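Local coordinates for protein sulfite dehydrogenase (Paracoccus pantotrophus, PDB 2XTS) that oxidises protein-bound sulfane sulfur as the molybdenum-cofactor subunit of the SoxCD complex, working with a haem-carrying cytochrome partner, at residues G125-G129 with G130-E134; V100-F103 with E104-L107; F18-V22 with D23-Y27; V227-L230 with G231-K235; S303-G306 with G307-T311. All blocks are in the same frame, centred on the assembly; numbering follows the deposited sequence.

From the N terminus the five contacts follow one another in series, none nested in or crossing another. Contact 3 (18-27) closes a turn in the N-terminal arm, against the second subunit. Contact 2 (100-107) joins strand 99-101 to helix 103-106. Contact 1 (125-134) shapes the loop between strand 112-119 and helix 136-140. Contact 4 (227-235) closes no loop but links side chains along strand 227-233, in the same mixed sheet as strand 99-101; the centres of contacts 2 and 4 are about 17 Å apart. Contact 5 (303-311) closes the loop between strands 297-303 and 311-316 of the eight-stranded antiparallel sheet, in the dimerisation domain; its centre is about 22 Å from that of contact 1.

Contact 1: G125-G129 with G130-E134; sequences GMEWG and GAQLE. With GOL (glycerol), chain O.
Glu-127 folds its carboxylate back against the chain that follows it, and OE2 collects two backbone N-H groups in succession: Gln-132 N lies 2.9 Å from Glu-127 OE2, and Leu-133 N lies 3.1 Å from the same oxygen. Both donors meet OE2 on its syn side but from opposite faces of the carboxylate plane, 27° and 20° out of it, so the oxygen is clasped between two successive peptides. A bend at chi2 (-71°) brings the acid to these N-H groups. Beside this grip the thioether arm of Met-126 crosses Leu-133 at about a right angle, with Met-126 CG 3.8 Å from Leu-133 CD1. Met-126 O stands over the face of the Gln-132 amide, 3.2 Å from Gln-132 CD. Gln-132 NE2 donates at 3.2 Å to O1 of a glycerol, probably a crystallisation additive, and that hydroxyl donates to Gly-129 O (O1 to O, 2.9 Å), bridging the two segments. Further out, a type I turn from Glu-127 to Gly-130 reverses the chain, its closing bond from Gly-130 N to Glu-127 O being weak. Gly-130 adopts backbone angles that would jam a side chain against the carbonyl of Gly-129. Glu-127 OE1 takes a weak share of Gln-132 N and accepts from Asn-386, while Lys-355 binds Glu-127 O; both tie down this loop between strand 112-119 and helix 136-140 of the molybdopterin-binding domain. With peptide and amide N-H groups gathered round it, the buried carboxylate is probably stabilised in its charged form.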
loop_
_atom_site.group_PDB
_atom_site.type_symbol
_atom_site.label_atom_id
_atom_site.label_comp_id
_atom_site.label_asym_id
_atom_site.label_seq_id
_atom_site.Cartn_x
_atom_site.Cartn_y
_atom_site.Cartn_z
ATOM N N GLY A 125 20.741 -2.310 -15.696
ATOM C CA GLY A 125 22.168 -2.469 -15.958
ATOM C C GLY A 125 22.449 -3.462 -17.070
ATOM O O GLY A 125 23.412 -3.308 -17.832
ATOM N N MET A 126 21.591 -4.464 -17.203
ATOM C CA MET A 126 21.711 -5.447 -18.291
ATOM C C MET A 126 21.475 -4.816 -19.658
ATOM O O MET A 126 21.735 -5.449 -20.679
ATOM C CB MET A 126 20.764 -6.655 -18.090
ATOM C CG MET A 126 19.290 -6.407 -18.378
ATOM S SD MET A 126 18.424 -5.350 -17.210
ATOM C CE MET A 126 18.379 -6.399 -15.729
ATOM N N GLU A 127 20.918 -3.609 -19.673
ATOM C CA GLU A 127 20.631 -2.849 -20.906
ATOM C C GLU A 127 21.715 -1.851 -21.283
ATOM O O GLU A 127 21.573 -1.134 -22.263
ATOM C CB GLU A 127 19.288 -2.124 -20.784
ATOM C CG GLU A 127 18.107 -3.024 -20.456
ATOM C CD GLU A 127 17.721 -3.903 -21.609
ATOM O OE1 GLU A 127 17.300 -3.326 -22.641
ATOM O OE2 GLU A 127 17.793 -5.149 -21.477
ATOM N N TRP A 128 22.824 -1.821 -20.552
ATOM C CA TRP A 128 23.893 -0.879 -20.881
ATOM C C TRP A 128 24.440 -1.111 -22.284
ATOM O O TRP A 128 24.814 -0.166 -22.970
ATOM C CB TRP A 128 25.048 -0.969 -19.891
ATOM C CG TRP A 128 24.981 0.029 -18.773
ATOM C CD1 TRP A 128 24.975 -0.246 -17.432
ATOM C CD2 TRP A 128 24.977 1.454 -18.897
ATOM N NE1 TRP A 128 24.981 0.927 -16.714
ATOM C CE2 TRP A 128 24.962 1.983 -17.593
ATOM C CE3 TRP A 128 24.979 2.338 -19.979
ATOM C CZ2 TRP A 128 24.964 3.346 -17.343
ATOM C CZ3 TRP A 128 24.977 3.693 -19.719
ATOM C CH2 TRP A 128 24.976 4.185 -18.416
ATOM N N GLY A 129 24.515 -2.368 -22.687
ATOM C CA GLY A 129 25.178 -2.751 -23.926
ATOM C C GLY A 129 24.227 -3.089 -25.049
ATOM O O GLY A 129 24.662 -3.607 -26.085
ATOM N N GLY A 130 22.936 -2.824 -24.873
ATOM C CA GLY A 130 21.939 -3.171 -25.885
ATOM C C GLY A 130 20.588 -3.437 -25.281
ATOM O O GLY A 130 20.312 -3.038 -24.160
ATOM N N ALA A 131 19.696 -4.027 -26.062
ATOM C CA ALA A 131 18.348 -4.389 -25.643
ATOM C C ALA A 131 18.343 -5.886 -25.385
ATOM O O ALA A 131 18.600 -6.672 -26.301
ATOM C CB ALA A 131 17.375 -4.021 -26.725
ATOM N N GLN A 132 18.154 -6.290 -24.134
ATOM C CA GLN A 132 18.326 -7.697 -23.776
ATOM C C GLN A 132 17.041 -8.341 -23.269
ATOM O O GLN A 132 16.688 -9.395 -23.743
ATOM C CB GLN A 132 19.451 -7.876 -22.747
ATOM C CG GLN A 132 20.844 -7.485 -23.279
ATOM C CD GLN A 132 21.991 -8.097 -22.514
ATOM O OE1 GLN A 132 21.816 -8.658 -21.437
ATOM N NE2 GLN A 132 23.186 -7.983 -23.076
ATOM N N LEU A 133 16.344 -7.720 -22.327
ATOM C CA LEU A 133 15.171 -8.353 -21.710
ATOM C C LEU A 133 13.882 -7.698 -22.210
ATOM O O LEU A 133 13.868 -6.538 -22.583
ATOM C CB LEU A 133 15.260 -8.326 -20.164
ATOM C CG LEU A 133 16.408 -9.123 -19.512
ATOM C CD1 LEU A 133 16.455 -8.871 -18.046
ATOM C CD2 LEU A 133 16.244 -10.592 -19.757
ATOM N N GLU A 134 12.817 -8.487 -22.233
ATOM C CA GLU A 134 11.567 -8.110 -22.871
ATOM C C GLU A 134 10.481 -7.801 -21.842
ATOM O O GLU A 134 9.793 -8.710 -21.357
ATOM C CB GLU A 134 11.127 -9.267 -23.766
ATOM C CG GLU A 134 12.129 -9.613 -24.873
ATOM C CD GLU A 134 11.784 -10.895 -25.596
ATOM O OE1 GLU A 134 10.601 -11.048 -25.962
ATOM O OE2 GLU A 134 12.694 -11.745 -25.781
HETATM C C1 GOL O . 24.661 -6.900 -26.981
HETATM O O1 GOL O . 24.448 -6.513 -25.643
HETATM C C2 GOL O . 23.330 -7.145 -27.659
HETATM O O2 GOL O . 22.567 -5.958 -27.733
HETATM C C3 GOL O . 23.626 -7.786 -29.012
HETATM O O3 GOL O . 23.954 -6.833 -29.997
#

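Contact 2: V100-F103 with E104-L107; sequences VFTF and EDLL
Thr-102 and Asp-105 hold each other by reciprocal bonds at the start of helix 103-106. Asp-105 N donates to Thr-102 OG1 over 3.2 Å, and Thr-102 N returns a nearly straight bond (168°) to Asp-105 OD2 at 2.9 Å, reaching that oxygen from above the carboxylate plane. Thr-102 OG1 sits between the backbone N and the carbonyl carbon (chi1 62°), which turns the hydroxyl to the first turn of the helix. The tightly packed part lies on the apolar flanks. On one, Leu-106 crosses Phe-101 at about a right angle, its CD2 4.0 Å from Phe-101 CB, and is backed by Leu-89, Leu-194 and Phe-196. On the other, the Phe-103 ring, with CG anti to N, lies against the branched end of Leu-107, Phe-103 CE2 to Leu-107 CG 3.6 Å, and meets Phe-196 edge-to-face. Backbone bonds from Leu-106 N to Thr-102 O and from Leu-107 N to Phe-103 O carry the turn between these flanks. The polar side is looser and watered. One water donates to both Val-100 O and Asp-105 OD2, the latter at 2.7 Å; a second links Thr-102 OG1 to Glu-104 OE2, where the extended glutamate leaves the helix. Val-100 also pairs with a strand of the cytochrome chain, extending the sheet into that subunit. Thr-102 is the N-cap and Asp-105 its partner three residues on: a capping box, here marking the passage from strand 99-101 into the short helix of the molybdopterin-binding domain.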
loop_
_atom_site.group_PDB
_atom_site.type_symbol
_atom_site.label_atom_id
_atom_site.label_comp_id
_atom_site.label_asym_id
_atom_site.label_seq_id
_atom_site.Cartn_x
_atom_site.Cartn_y
_atom_site.Cartn_z
ATOM N N VAL A 100 23.256 -0.032 22.992
ATOM C CA VAL A 100 22.479 -1.143 22.452
ATOM C C VAL A 100 21.009 -0.797 22.700
ATOM O O VAL A 100 20.617 -0.432 23.835
ATOM C CB VAL A 100 22.785 -2.482 23.117
ATOM C CG1 VAL A 100 21.782 -3.581 22.635
ATOM C CG2 VAL A 100 24.222 -2.872 22.826
ATOM N N PHE A 101 20.200 -0.911 21.646
ATOM C CA PHE A 101 18.750 -0.727 21.690
ATOM C C PHE A 101 18.032 -2.036 21.371
ATOM O O PHE A 101 18.467 -2.817 20.518
ATOM C CB PHE A 101 18.272 0.284 20.633
ATOM C CG PHE A 101 18.852 1.657 20.789
ATOM C CD1 PHE A 101 18.344 2.537 21.726
ATOM C CD2 PHE A 101 19.889 2.079 19.994
ATOM C CE1 PHE A 101 18.875 3.801 21.885
ATOM C CE2 PHE A 101 20.414 3.345 20.143
ATOM C CZ PHE A 101 19.902 4.208 21.078
ATOM N N THR A 102 16.936 -2.264 22.073
ATOM C CA THR A 102 15.993 -3.295 21.719
ATOM C C THR A 102 14.934 -2.704 20.788
ATOM O O THR A 102 14.816 -1.491 20.647
ATOM C CB THR A 102 15.287 -3.837 22.948
ATOM O OG1 THR A 102 14.559 -2.772 23.550
ATOM C CG2 THR A 102 16.290 -4.363 23.958
ATOM N N PHE A 103 14.126 -3.555 20.170
ATOM C CA PHE A 103 13.050 -3.033 19.351
ATOM C C PHE A 103 12.034 -2.232 20.190
ATOM O O PHE A 103 11.532 -1.196 19.772
ATOM C CB PHE A 103 12.370 -4.138 18.533
ATOM C CG PHE A 103 11.506 -3.585 17.442
ATOM C CD1 PHE A 103 12.082 -3.166 16.245
ATOM C CD2 PHE A 103 10.153 -3.393 17.628
ATOM C CE1 PHE A 103 11.325 -2.604 15.266
ATOM C CE2 PHE A 103 9.370 -2.828 16.628
ATOM C CZ PHE A 103 9.963 -2.433 15.460
ATOM N N GLU A 104 11.752 -2.706 21.398
ATOM C CA GLU A 104 10.876 -2.000 22.319
ATOM C C GLU A 104 11.354 -0.557 22.527
ATOM O O GLU A 104 10.542 0.374 22.533
ATOM C CB GLU A 104 10.804 -2.760 23.632
ATOM C CG GLU A 104 10.031 -2.076 24.704
ATOM C CD GLU A 104 10.001 -2.881 25.979
ATOM O OE1 GLU A 104 8.966 -3.529 26.245
ATOM O OE2 GLU A 104 11.010 -2.843 26.711
ATOM N N ASP A 105 12.673 -0.377 22.678
ATOM C CA ASP A 105 13.245 0.955 22.839
ATOM C C ASP A 105 12.953 1.830 21.608
ATOM O O ASP A 105 12.632 3.009 21.710
ATOM C CB ASP A 105 14.779 0.933 23.000
ATOM C CG ASP A 105 15.271 0.238 24.256
ATOM O OD1 ASP A 105 14.576 0.280 25.296
ATOM O OD2 ASP A 105 16.413 -0.282 24.194
ATOM N N LEU A 106 13.161 1.247 20.431
ATOM C CA LEU A 106 13.042 2.007 19.207
ATOM C C LEU A 106 11.632 2.536 18.955
ATOM O O LEU A 106 11.464 3.586 18.345
ATOM C CB LEU A 106 13.524 1.153 18.044
ATOM C CG LEU A 106 15.034 0.864 18.076
ATOM C CD1 LEU A 106 15.397 -0.121 16.998
ATOM C CD2 LEU A 106 15.918 2.108 17.947
ATOM N N LEU A 107 10.622 1.818 19.451
ATOM C CA LEU A 107 9.226 2.257 19.334
ATOM C C LEU A 107 8.900 3.438 20.249
ATOM O O LEU A 107 7.779 3.920 20.250
ATOM C CB LEU A 107 8.260 1.112 19.641
ATOM C CG LEU A 107 8.229 -0.033 18.626
ATOM C CD1 LEU A 107 7.389 -1.140 19.221
ATOM C CD2 LEU A 107 7.644 0.412 17.275
HETATM O O HOH W 1 18.508 -1.545 25.393
HETATM O O HOH W 2 13.654 -3.518 26.063
#

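Contact 3: F18-V22 with D23-Y27; sequences FGEAV and DAHPY
Glu-20 and His-25 meet at about a right angle beside a tight turn, the carboxylate plane standing 72° from the imidazole plane. The carboxylate comes to the edge of the ring, where His-25 NE2 donates to Glu-20 OE2 at 2.8 Å. That oxygen is met on its syn side, 28° out of the carboxylate plane; a second, weak bond from the same nitrogen runs to Glu-20 OE1 over 3.4 Å. Glu-20 spans the distance because its chain is extended beyond CG (chi2 -173°), passing the methyl of Ala-24. OE1 also forms a salt bridge with Lys-205 of the second subunit, so the carboxylate is shared between the histidine and a neighbouring lysine. With an alanine here, His-25 NE2 and that lysine would probably lose their shared acceptor and the imidazole would be freer to turn. Within the turn, Ala-24 N donates to Ala-21 O at 3.3 Å from well above the carbonyl plane. Asp-23 OD1 lies 3.3 Å from Ala-21 CB. A water accepts from His-25 N at 2.9 Å. Val-22 packs on Tyr-41 of the second subunit, and backbone bonds from Gly-19, Glu-20, Val-22 and Pro-26 also reach that subunit. A type I beta turn from Ala-21 to Ala-24, flanked by Glu-20 and His-25, whose His-carboxylate hydrogen bond spans it, shapes this part of the N-terminal arm on the partner subunit.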
loop_
_atom_site.group_PDB
_atom_site.type_symbol
_atom_site.label_atom_id
_atom_site.label_comp_id
_atom_site.label_asym_id
_atom_site.label_seq_id
_atom_site.Cartn_x
_atom_site.Cartn_y
_atom_site.Cartn_z
ATOM N N PHE A 18 -24.924 -16.024 -2.746
ATOM C CA PHE A 18 -23.978 -15.329 -1.889
ATOM C C PHE A 18 -22.567 -15.414 -2.443
ATOM O O PHE A 18 -22.168 -16.434 -3.016
ATOM C CB PHE A 18 -23.890 -15.959 -0.499
ATOM C CG PHE A 18 -25.142 -15.899 0.311
ATOM C CD1 PHE A 18 -25.981 -14.810 0.298
ATOM C CD2 PHE A 18 -25.435 -16.940 1.152
ATOM C CE1 PHE A 18 -27.113 -14.785 1.101
ATOM C CE2 PHE A 18 -26.551 -16.920 1.959
ATOM C CZ PHE A 18 -27.388 -15.847 1.930
ATOM N N GLY A 19 -21.803 -14.349 -2.197
ATOM C CA GLY A 19 -20.358 -14.371 -2.282
ATOM C C GLY A 19 -19.753 -14.893 -0.974
ATOM O O GLY A 19 -20.464 -15.407 -0.116
ATOM N N GLU A 20 -18.451 -14.712 -0.793
ATOM C CA GLU A 20 -17.783 -15.139 0.443
ATOM C C GLU A 20 -18.122 -14.243 1.645
ATOM O O GLU A 20 -18.355 -13.044 1.533
ATOM C CB GLU A 20 -16.268 -15.168 0.273
ATOM C CG GLU A 20 -15.752 -16.216 -0.724
ATOM C CD GLU A 20 -14.234 -16.277 -0.699
ATOM O OE1 GLU A 20 -13.609 -15.458 -1.390
ATOM O OE2 GLU A 20 -13.667 -17.111 0.039
ATOM N N ALA A 21 -18.094 -14.850 2.821
ATOM C CA ALA A 21 -18.362 -14.164 4.062
ATOM C C ALA A 21 -17.219 -13.278 4.522
ATOM O O ALA A 21 -16.079 -13.439 4.083
ATOM C CB ALA A 21 -18.689 -15.185 5.121
ATOM N N VAL A 22 -17.520 -12.378 5.446
ATOM C CA VAL A 22 -16.511 -11.451 5.973
ATOM C C VAL A 22 -15.483 -12.091 6.892
ATOM O O VAL A 22 -14.513 -11.446 7.297
ATOM C CB VAL A 22 -17.114 -10.257 6.733
ATOM C CG1 VAL A 22 -18.012 -9.415 5.817
ATOM C CG2 VAL A 22 -17.819 -10.706 7.988
ATOM N N ASP A 23 -15.706 -13.329 7.285
ATOM C CA ASP A 23 -14.750 -14.039 8.106
ATOM C C ASP A 23 -13.862 -15.005 7.314
ATOM O O ASP A 23 -13.100 -15.750 7.918
ATOM C CB ASP A 23 -15.470 -14.717 9.291
ATOM C CG ASP A 23 -16.427 -15.805 8.884
ATOM O OD1 ASP A 23 -16.825 -15.885 7.691
ATOM O OD2 ASP A 23 -16.839 -16.557 9.801
ATOM N N ALA A 24 -13.917 -14.976 5.978
ATOM C CA ALA A 24 -13.255 -15.993 5.172
ATOM C C ALA A 24 -11.748 -15.786 5.126
ATOM O O ALA A 24 -11.003 -16.764 5.080
ATOM C CB ALA A 24 -13.805 -15.998 3.766
ATOM N N HIS A 25 -11.281 -14.535 5.126
ATOM C CA HIS A 25 -9.854 -14.252 4.887
ATOM C C HIS A 25 -9.358 -13.135 5.794
ATOM O O HIS A 25 -9.500 -11.955 5.467
ATOM C CB HIS A 25 -9.644 -13.859 3.424
ATOM C CG HIS A 25 -10.134 -14.887 2.460
ATOM N ND1 HIS A 25 -9.517 -16.109 2.309
ATOM C CD2 HIS A 25 -11.216 -14.902 1.645
ATOM C CE1 HIS A 25 -10.184 -16.823 1.418
ATOM N NE2 HIS A 25 -11.213 -16.113 0.996
ATOM N N PRO A 26 -8.784 -13.498 6.954
ATOM C CA PRO A 26 -8.316 -12.464 7.853
ATOM C C PRO A 26 -7.222 -11.565 7.279
ATOM O O PRO A 26 -7.136 -10.389 7.643
ATOM C CB PRO A 26 -7.853 -13.261 9.074
ATOM C CG PRO A 26 -8.735 -14.432 9.083
ATOM C CD PRO A 26 -8.846 -14.809 7.623
ATOM N N TYR A 27 -6.378 -12.115 6.422
ATOM C CA TYR A 27 -5.365 -11.344 5.722
ATOM C C TYR A 27 -5.366 -11.850 4.272
ATOM O O TYR A 27 -4.936 -12.979 3.980
ATOM C CB TYR A 27 -3.977 -11.467 6.359
ATOM C CG TYR A 27 -3.089 -10.316 5.933
ATOM C CD1 TYR A 27 -2.578 -10.241 4.638
ATOM C CD2 TYR A 27 -2.825 -9.255 6.787
ATOM C CE1 TYR A 27 -1.806 -9.182 4.224
ATOM C CE2 TYR A 27 -2.056 -8.182 6.394
ATOM C CZ TYR A 27 -1.542 -8.143 5.100
ATOM O OH TYR A 27 -0.792 -7.101 4.641
HETATM O O HOH W 3 -12.975 -12.269 4.614
#

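Contact 4: V227-L230 with G231-K235; sequences VRRL and GIYDK
Arg-229 sets the end of its guanidinium against the hydroxyl of Tyr-233, four residues on along the same strand and on the same face of the sheet. Two hydrogen bonds converge on Tyr-233 OH, which sits close to the guanidinium plane: the one from Arg-229 NH1 is shorter and straighter (3.0 Å, 151°) than the one from NH2 (3.3 Å, 137°). The phenol ring stands 83° from that plane, so the groups meet edge to hydroxyl rather than stacked. With CG anti to the backbone N (chi1 -173°) and the chain bent at chi3, the arginine runs above Gly-231, whose CA is 3.6 Å from Arg-229 NH1; a side chain there would collide with that nitrogen. Asn-92 accepts from NH1 as well, and Glu-172 forms salt bridges with both Arg-228 and Arg-229, two neighbours that face it at a classic beta bulge. A leucine in place of Arg-229 would probably leave Glu-172 short of one positive partner and Tyr-233 OH without its two donors from this side. The positive charge lying against the hydroxyl would probably make the phenol a stronger donor, consistent with its hydrogen bond to Asp-18 of the cytochrome chain.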
loop_
_atom_site.group_PDB
_atom_site.type_symbol
_atom_site.label_atom_id
_atom_site.label_comp_id
_atom_site.label_asym_id
_atom_site.label_seq_id
_atom_site.Cartn_x
_atom_site.Cartn_y
_atom_site.Cartn_z
ATOM N N VAL A 227 18.889 -3.957 9.916
ATOM C CA VAL A 227 20.050 -3.181 10.336
ATOM C C VAL A 227 20.417 -3.491 11.784
ATOM O O VAL A 227 19.565 -3.436 12.664
ATOM C CB VAL A 227 19.864 -1.661 10.134
ATOM C CG1 VAL A 227 21.229 -0.978 9.997
ATOM C CG2 VAL A 227 19.127 -1.362 8.898
ATOM N N ARG A 228 21.678 -3.837 12.015
ATOM C CA ARG A 228 22.129 -4.204 13.361
ATOM C C ARG A 228 23.124 -3.265 14.008
ATOM O O ARG A 228 23.250 -3.244 15.239
ATOM C CB ARG A 228 22.725 -5.621 13.369
ATOM C CG ARG A 228 24.175 -5.710 12.980
ATOM C CD ARG A 228 24.710 -7.079 13.226
ATOM N NE ARG A 228 26.161 -7.121 13.052
ATOM C CZ ARG A 228 26.902 -8.213 13.198
ATOM N NH1 ARG A 228 26.336 -9.395 13.447
ATOM N NH2 ARG A 228 28.218 -8.123 13.083
ATOM N N ARG A 229 23.837 -2.479 13.208
ATOM C CA ARG A 229 24.895 -1.639 13.777
ATOM C C ARG A 229 25.134 -0.406 12.932
ATOM O O ARG A 229 25.131 -0.468 11.708
ATOM C CB ARG A 229 26.202 -2.430 13.947
ATOM C CG ARG A 229 27.318 -1.701 14.678
ATOM C CD ARG A 229 28.494 -2.612 14.953
ATOM N NE ARG A 229 29.293 -2.841 13.754
ATOM C CZ ARG A 229 30.199 -1.985 13.280
ATOM N NH1 ARG A 229 30.425 -0.822 13.874
ATOM N NH2 ARG A 229 30.895 -2.285 12.194
ATOM N N LEU A 230 25.280 0.719 13.628
ATOM C CA LEU A 230 25.681 2.017 13.092
ATOM C C LEU A 230 27.009 2.379 13.756
ATOM O O LEU A 230 27.056 2.679 14.953
ATOM C CB LEU A 230 24.626 3.090 13.363
ATOM C CG LEU A 230 23.181 2.751 13.017
ATOM C CD1 LEU A 230 22.271 3.908 13.447
ATOM C CD2 LEU A 230 23.024 2.447 11.522
ATOM N N GLY A 231 28.081 2.312 12.992
ATOM C CA GLY A 231 29.419 2.620 13.491
ATOM C C GLY A 231 29.834 3.980 13.013
ATOM O O GLY A 231 29.666 4.304 11.843
ATOM N N ILE A 232 30.388 4.796 13.900
ATOM C CA ILE A 232 30.807 6.145 13.531
ATOM C C ILE A 232 32.325 6.162 13.435
ATOM O O ILE A 232 33.000 5.855 14.401
ATOM C CB ILE A 232 30.334 7.173 14.557
ATOM C CG1 ILE A 232 28.811 7.061 14.787
ATOM C CG2 ILE A 232 30.734 8.573 14.095
ATOM C CD1 ILE A 232 27.949 7.141 13.517
ATOM N N TYR A 233 32.842 6.506 12.267
ATOM C CA TYR A 233 34.272 6.464 11.965
ATOM C C TYR A 233 34.723 7.822 11.420
ATOM O O TYR A 233 33.904 8.685 11.052
ATOM C CB TYR A 233 34.561 5.314 10.961
ATOM C CG TYR A 233 34.155 3.952 11.443
ATOM C CD1 TYR A 233 34.922 3.254 12.339
ATOM C CD2 TYR A 233 33.034 3.348 10.975
ATOM C CE1 TYR A 233 34.541 2.006 12.802
ATOM C CE2 TYR A 233 32.651 2.103 11.424
ATOM C CZ TYR A 233 33.403 1.426 12.322
ATOM O OH TYR A 233 32.973 0.186 12.743
ATOM N N ASP A 234 36.040 7.996 11.343
ATOM C CA ASP A 234 36.624 9.240 10.842
ATOM C C ASP A 234 36.860 9.232 9.342
ATOM O O ASP A 234 37.217 10.237 8.762
ATOM C CB ASP A 234 37.901 9.624 11.626
ATOM C CG ASP A 234 39.034 8.617 11.480
ATOM O OD1 ASP A 234 38.882 7.576 10.795
ATOM O OD2 ASP A 234 40.107 8.886 12.079
ATOM N N LYS A 235 36.594 8.090 8.718
ATOM C CA LYS A 235 36.778 7.893 7.272
ATOM C C LYS A 235 35.853 6.789 6.799
ATOM O O LYS A 235 35.344 6.039 7.612
ATOM C CB LYS A 235 38.217 7.525 6.914
ATOM C CG LYS A 235 38.757 6.339 7.612
ATOM C CD LYS A 235 40.229 6.129 7.285
ATOM C CE LYS A 235 41.095 7.355 7.607
ATOM N NZ LYS A 235 42.586 7.122 7.691
#

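Contact 5: S303-G306 with G307-T311; sequences SLDG and GKNWT
Gly-307 opens the second segment by giving its N-H to Ser-303 OG at 2.9 Å; its positive phi (98°) and the backbone fold leave no room for a side chain beside the carbonyl of Gly-306. Lys-308 follows, its CB 3.6 Å from Asp-305 OD2 while the rest of its extended chain runs off from the turn. At Asn-309 the backbone N donates over 2.9 Å to Asp-305 OD1, which accepts on its syn lone pair. The carboxylate is swung across the turn because CG lies between N and the carbonyl carbon (chi1 62°). The carbonyl O of Asn-309 lies 2.8 Å from Ser-303 OG, and a water donates to it while accepting from Leu-304 N. Trp-310 then lays its indole beneath Ser-303: the serine CB stands over one face, 3.7 Å from the centroid of the six-membered ring, a CH-pi contact. Arg-343 makes a cation-pi contact with the same indole, and the cytochrome chain shares backbone hydrogen bonds with Lys-308 and Trp-310. Asp-305 N also donates to Ser-303 OG, two residues back, so the serine forms an ST turn within the hairpin loop that joins antiparallel strands 297-303 and 311-316 of the dimerisation domain's sheet.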
loop_
_atom_site.group_PDB
_atom_site.type_symbol
_atom_site.label_atom_id
_atom_site.label_comp_id
_atom_site.label_asym_id
_atom_site.label_seq_id
_atom_site.Cartn_x
_atom_site.Cartn_y
_atom_site.Cartn_z
ATOM N N SER A 303 7.350 10.984 -26.408
ATOM C CA SER A 303 7.454 10.984 -27.858
ATOM C C SER A 303 6.824 9.731 -28.413
ATOM O O SER A 303 6.935 8.661 -27.816
ATOM C CB SER A 303 8.917 11.071 -28.290
ATOM O OG SER A 303 9.062 11.040 -29.713
ATOM N N LEU A 304 6.149 9.860 -29.556
ATOM C CA LEU A 304 5.639 8.718 -30.289
ATOM C C LEU A 304 6.499 8.339 -31.484
ATOM O O LEU A 304 6.177 7.360 -32.165
ATOM C CB LEU A 304 4.212 9.002 -30.792
ATOM C CG LEU A 304 3.229 9.640 -29.796
ATOM C CD1 LEU A 304 1.887 9.797 -30.480
ATOM C CD2 LEU A 304 3.123 8.818 -28.499
ATOM N N ASP A 305 7.539 9.138 -31.757
ATOM C CA ASP A 305 8.303 9.009 -32.992
ATOM C C ASP A 305 9.797 8.950 -32.741
ATOM O O ASP A 305 10.602 9.397 -33.551
ATOM C CB ASP A 305 7.906 10.118 -33.986
ATOM C CG ASP A 305 8.199 11.513 -33.497
ATOM O OD1 ASP A 305 8.812 11.690 -32.425
ATOM O OD2 ASP A 305 7.837 12.453 -34.258
ATOM N N GLY A 306 10.188 8.356 -31.618
ATOM C CA GLY A 306 11.603 8.087 -31.331
ATOM C C GLY A 306 12.445 9.288 -30.973
ATOM O O GLY A 306 13.664 9.252 -31.116
ATOM N N GLY A 307 11.786 10.356 -30.520
ATOM C CA GLY A 307 12.467 11.551 -30.072
ATOM C C GLY A 307 12.562 12.680 -31.079
ATOM O O GLY A 307 13.202 13.668 -30.803
ATOM N N LYS A 308 11.884 12.550 -32.207
ATOM C CA LYS A 308 11.825 13.653 -33.168
ATOM C C LYS A 308 10.924 14.772 -32.640
ATOM O O LYS A 308 11.177 15.949 -32.891
ATOM C CB LYS A 308 11.318 13.158 -34.521
ATOM C CG LYS A 308 12.292 12.287 -35.261
ATOM C CD LYS A 308 11.722 11.875 -36.606
ATOM C CE LYS A 308 12.739 11.136 -37.440
ATOM N NZ LYS A 308 12.215 10.873 -38.805
ATOM N N ASN A 309 9.854 14.384 -31.947
ATOM C CA ASN A 309 8.900 15.338 -31.405
ATOM C C ASN A 309 8.363 14.873 -30.071
ATOM O O ASN A 309 8.131 13.674 -29.860
ATOM C CB ASN A 309 7.733 15.560 -32.346
ATOM C CG ASN A 309 8.168 16.106 -33.697
ATOM O OD1 ASN A 309 8.347 15.343 -34.656
ATOM N ND2 ASN A 309 8.378 17.397 -33.758
ATOM N N TRP A 310 8.210 15.831 -29.175
ATOM C CA TRP A 310 7.796 15.562 -27.802
ATOM C C TRP A 310 6.544 16.320 -27.433
ATOM O O TRP A 310 6.358 17.439 -27.869
ATOM C CB TRP A 310 8.911 15.977 -26.842
ATOM C CG TRP A 310 10.197 15.224 -27.039
ATOM C CD1 TRP A 310 11.236 15.565 -27.855
ATOM C CD2 TRP A 310 10.576 14.004 -26.399
ATOM N NE1 TRP A 310 12.227 14.638 -27.768
ATOM C CE2 TRP A 310 11.842 13.656 -26.894
ATOM C CE3 TRP A 310 9.954 13.157 -25.472
ATOM C CZ2 TRP A 310 12.518 12.521 -26.475
ATOM C CZ3 TRP A 310 10.628 12.017 -25.065
ATOM C CH2 TRP A 310 11.897 11.708 -25.577
ATOM N N THR A 311 5.731 15.705 -26.580
ATOM C CA THR A 311 4.527 16.303 -25.990
ATOM C C THR A 311 4.612 16.116 -24.476
ATOM O O THR A 311 4.885 15.017 -23.989
ATOM C CB THR A 311 3.253 15.590 -26.504
ATOM O OG1 THR A 311 3.216 15.651 -27.940
ATOM C CG2 THR A 311 1.987 16.196 -25.940
HETATM O O HOH W 4 5.787 12.465 -30.745
#